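Local coordinates for CELL division protein FTSZ homolog 1 (Methanocaldococcus jannaschii, PDB 1W58) that binds and hydrolyses GTP and polymerises in a GTP-dependent manner into the ring that forms at the cell division site, at the interface of chains A and B. Numbering follows the deposited sequence. Chains: chain A/B, CELL division protein FTSZ homolog 1.

The interface of chains A and B. Residues chain A 76-77, 83-84, 86; chain B 25-26, 29-30.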
ATOM      1  N   LEU A  76      -5.872 -27.207   4.706  1.00 41.15           N
ATOM      2  CA  LEU A  76      -5.817 -26.637   3.369  1.00 43.49           C
ATOM      3  C   LEU A  76      -5.509 -27.730   2.344  1.00 45.80           C
ATOM      4  O   LEU A  76      -6.053 -27.713   1.237  1.00 47.15           O
ATOM      5  CB  LEU A  76      -4.753 -25.528   3.316  1.00 42.39           C
ATOM      6  CG  LEU A  76      -4.860 -24.464   2.226  1.00 38.25           C
ATOM      7  CD1 LEU A  76      -6.258 -23.837   2.292  1.00 37.67           C
ATOM      8  CD2 LEU A  76      -3.787 -23.392   2.429  1.00 32.81           C
ATOM      9  N   ILE A  77      -4.642 -28.680   2.705  1.00 48.82           N
ATOM     10  CA  ILE A  77      -4.299 -29.784   1.786  1.00 51.56           C
ATOM     11  C   ILE A  77      -5.524 -30.630   1.429  1.00 52.26           C
ATOM     12  O   ILE A  77      -5.739 -30.953   0.264  1.00 56.02           O
ATOM     13  CB  ILE A  77      -3.254 -30.778   2.375  1.00 51.32           C
ATOM     14  CG1 ILE A  77      -1.940 -30.081   2.728  1.00 50.18           C
ATOM     15  CG2 ILE A  77      -2.968 -31.860   1.366  1.00 52.03           C
ATOM     16  CD1 ILE A  77      -1.194 -29.556   1.572  1.00 56.34           C
ATOM     17  N   LYS A  83      -8.383 -22.088  -5.879  1.00 49.83           N
ATOM     18  CA  LYS A  83      -7.171 -21.453  -5.364  1.00 45.97           C
ATOM     19  C   LYS A  83      -6.998 -21.585  -3.840  1.00 44.61           C
ATOM     20  O   LYS A  83      -7.922 -21.323  -3.067  1.00 42.96           O
ATOM     21  CB  LYS A  83      -7.167 -19.964  -5.749  1.00 44.73           C
ATOM     22  CG  LYS A  83      -5.888 -19.217  -5.370  1.00 47.27           C
ATOM     23  CD  LYS A  83      -4.725 -19.636  -6.266  1.00 54.21           C
ATOM     24  CE  LYS A  83      -3.370 -19.605  -5.553  1.00 56.54           C
ATOM     25  NZ  LYS A  83      -2.961 -18.271  -5.079  1.00 57.38           N
ATOM     26  N   LYS A  84      -5.806 -21.985  -3.411  1.00 42.09           N
ATOM     27  CA  LYS A  84      -5.532 -22.122  -1.989  1.00 41.84           C
ATOM     28  C   LYS A  84      -4.441 -21.157  -1.543  1.00 41.07           C
ATOM     29  O   LYS A  84      -3.456 -20.955  -2.244  1.00 41.57           O
ATOM     30  CB  LYS A  84      -5.086 -23.535  -1.664  1.00 43.23           C
ATOM     31  CG  LYS A  84      -6.003 -24.630  -2.174  1.00 46.96           C
ATOM     32  CD  LYS A  84      -5.467 -25.994  -1.731  1.00 46.72           C
ATOM     33  CE  LYS A  84      -6.310 -27.133  -2.237  1.00 48.58           C
ATOM     34  NZ  LYS A  84      -5.836 -28.418  -1.666  1.00 52.18           N
ATOM     35  N   LEU A  86      -2.088 -20.258   1.970  1.00 38.71           N
ATOM     36  CA  LEU A  86      -1.714 -20.539   3.342  1.00 38.80           C
ATOM     37  C   LEU A  86      -1.350 -19.173   3.890  1.00 38.78           C
ATOM     38  O   LEU A  86      -0.382 -18.568   3.449  1.00 41.03           O
ATOM     39  CB  LEU A  86      -0.494 -21.463   3.396  1.00 34.15           C
ATOM     40  CG  LEU A  86      -0.003 -21.947   4.771  1.00 37.67           C
ATOM     41  CD1 LEU A  86      -1.057 -22.884   5.386  1.00 33.53           C
ATOM     42  CD2 LEU A  86       1.357 -22.689   4.603  1.00 35.73           C
TER
ATOM     43  N   GLU B  25      -0.104 -27.093  -6.329  1.00 67.85           N
ATOM     44  CA  GLU B  25      -0.404 -26.337  -5.104  1.00 65.53           C
ATOM     45  C   GLU B  25      -0.203 -27.184  -3.853  1.00 62.66           C
ATOM     46  O   GLU B  25       0.491 -26.783  -2.912  1.00 59.59           O
ATOM     47  CB  GLU B  25      -1.848 -25.845  -5.103  1.00 67.70           C
ATOM     48  CG  GLU B  25      -2.034 -24.416  -5.540  1.00 71.00           C
ATOM     49  CD  GLU B  25      -3.439 -23.916  -5.252  1.00 75.66           C
ATOM     50  OE1 GLU B  25      -4.411 -24.682  -5.474  1.00 76.20           O
ATOM     51  OE2 GLU B  25      -3.572 -22.755  -4.810  1.00 76.50           O
ATOM     52  N   ASP B  26      -0.845 -28.345  -3.844  1.00 59.90           N
ATOM     53  CA  ASP B  26      -0.744 -29.277  -2.734  1.00 59.24           C
ATOM     54  C   ASP B  26       0.720 -29.685  -2.468  1.00 59.70           C
ATOM     55  O   ASP B  26       1.160 -29.695  -1.318  1.00 58.10           O
ATOM     56  CB  ASP B  26      -1.605 -30.514  -3.023  1.00 57.58           C
ATOM     57  CG  ASP B  26      -3.101 -30.218  -2.974  1.00 56.61           C
ATOM     58  OD1 ASP B  26      -3.912 -31.100  -3.317  1.00 56.29           O
ATOM     59  OD2 ASP B  26      -3.477 -29.102  -2.581  1.00 56.68           O
ATOM     60  N   LEU B  29       2.442 -26.981  -0.740  1.00 46.11           N
ATOM     61  CA  LEU B  29       2.037 -26.906   0.660  1.00 46.55           C
ATOM     62  C   LEU B  29       2.775 -27.961   1.513  1.00 46.39           C
ATOM     63  O   LEU B  29       3.204 -27.665   2.633  1.00 43.27           O
ATOM     64  CB  LEU B  29       0.522 -27.106   0.762  1.00 45.32           C
ATOM     65  CG  LEU B  29      -0.412 -25.903   0.939  1.00 46.76           C
ATOM     66  CD1 LEU B  29       0.331 -24.593   0.744  1.00 48.21           C
ATOM     67  CD2 LEU B  29      -1.575 -26.040  -0.025  1.00 42.84           C
ATOM     68  N   LEU B  30       2.919 -29.180   0.978  1.00 44.69           N
ATOM     69  CA  LEU B  30       3.630 -30.260   1.673  1.00 46.04           C
ATOM     70  C   LEU B  30       5.108 -29.877   1.867  1.00 47.11           C
ATOM     71  O   LEU B  30       5.659 -29.995   2.958  1.00 48.70           O
ATOM     72  CB  LEU B  30       3.540 -31.579   0.883  1.00 40.96           C
ATOM     73  CG  LEU B  30       2.405 -32.615   1.042  1.00 45.16           C
ATOM     74  CD1 LEU B  30       1.721 -32.500   2.402  1.00 39.57           C
ATOM     75  CD2 LEU B  30       1.400 -32.443  -0.047  1.00 46.30           C
TER
HETATM   76  O   HOH W   1      -6.875 -30.996  -3.155  1.00 68.52           O
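In this tubulin-family GTPase, the N-terminal helix of one subunit (B:24-33), projecting from its globular body, docks on a neighbour's GTPase domain, against helix A:73-77 and strand A:83-86. FtsZ does self-associate, but the structure alone does not show whether this contact, which is not an exact two-fold, serves filament assembly or belongs to the crystal.

The case illustrates how one lysine can be read at both ends. A:Lys84 starts with CG anti to its carbonyl carbon (chi1 -52°) and then runs fully extended, so that its backbone and its ammonium meet different acidic residues of the helix. At the near end, B:Glu25 slants over it, and its carboxylate OE2 takes the strand amide A:Lys84 N at 2.7 Å in a fairly straight bond (162° at H) through the syn lone pair. OE2 also sits 3.1 Å from A:Lys84 O, an unfavourable contact unless the carboxylate carries a proton. The bent chain of A:Lys83 brings its methylene CE, not its amine, to OE2 (3.2 Å); its NZ stays 4.5 Å from OE2. Ammonium and amide would favour a charged carboxylate, while the carbonyl would oppose it.

At the far end, the ammonium NZ of A:Lys84 forms a salt bridge to B:Asp26 OD2 at 2.6 Å, again on the syn side. NZ is also held from within chain A by a hydrogen bond to A:Leu76 O (3.0 Å), lying in that carbonyl's plane, while a water links NZ to B:Asp26 OD1.

Beside this polar row, A:Ile77 and B:Leu29 run antiparallel, side by side: the isoleucine tip CD1 lies against the leucine's CG (3.8 Å) and CD2 (3.9 Å). B:Leu29 CD1 points onward to A:Leu86 CB.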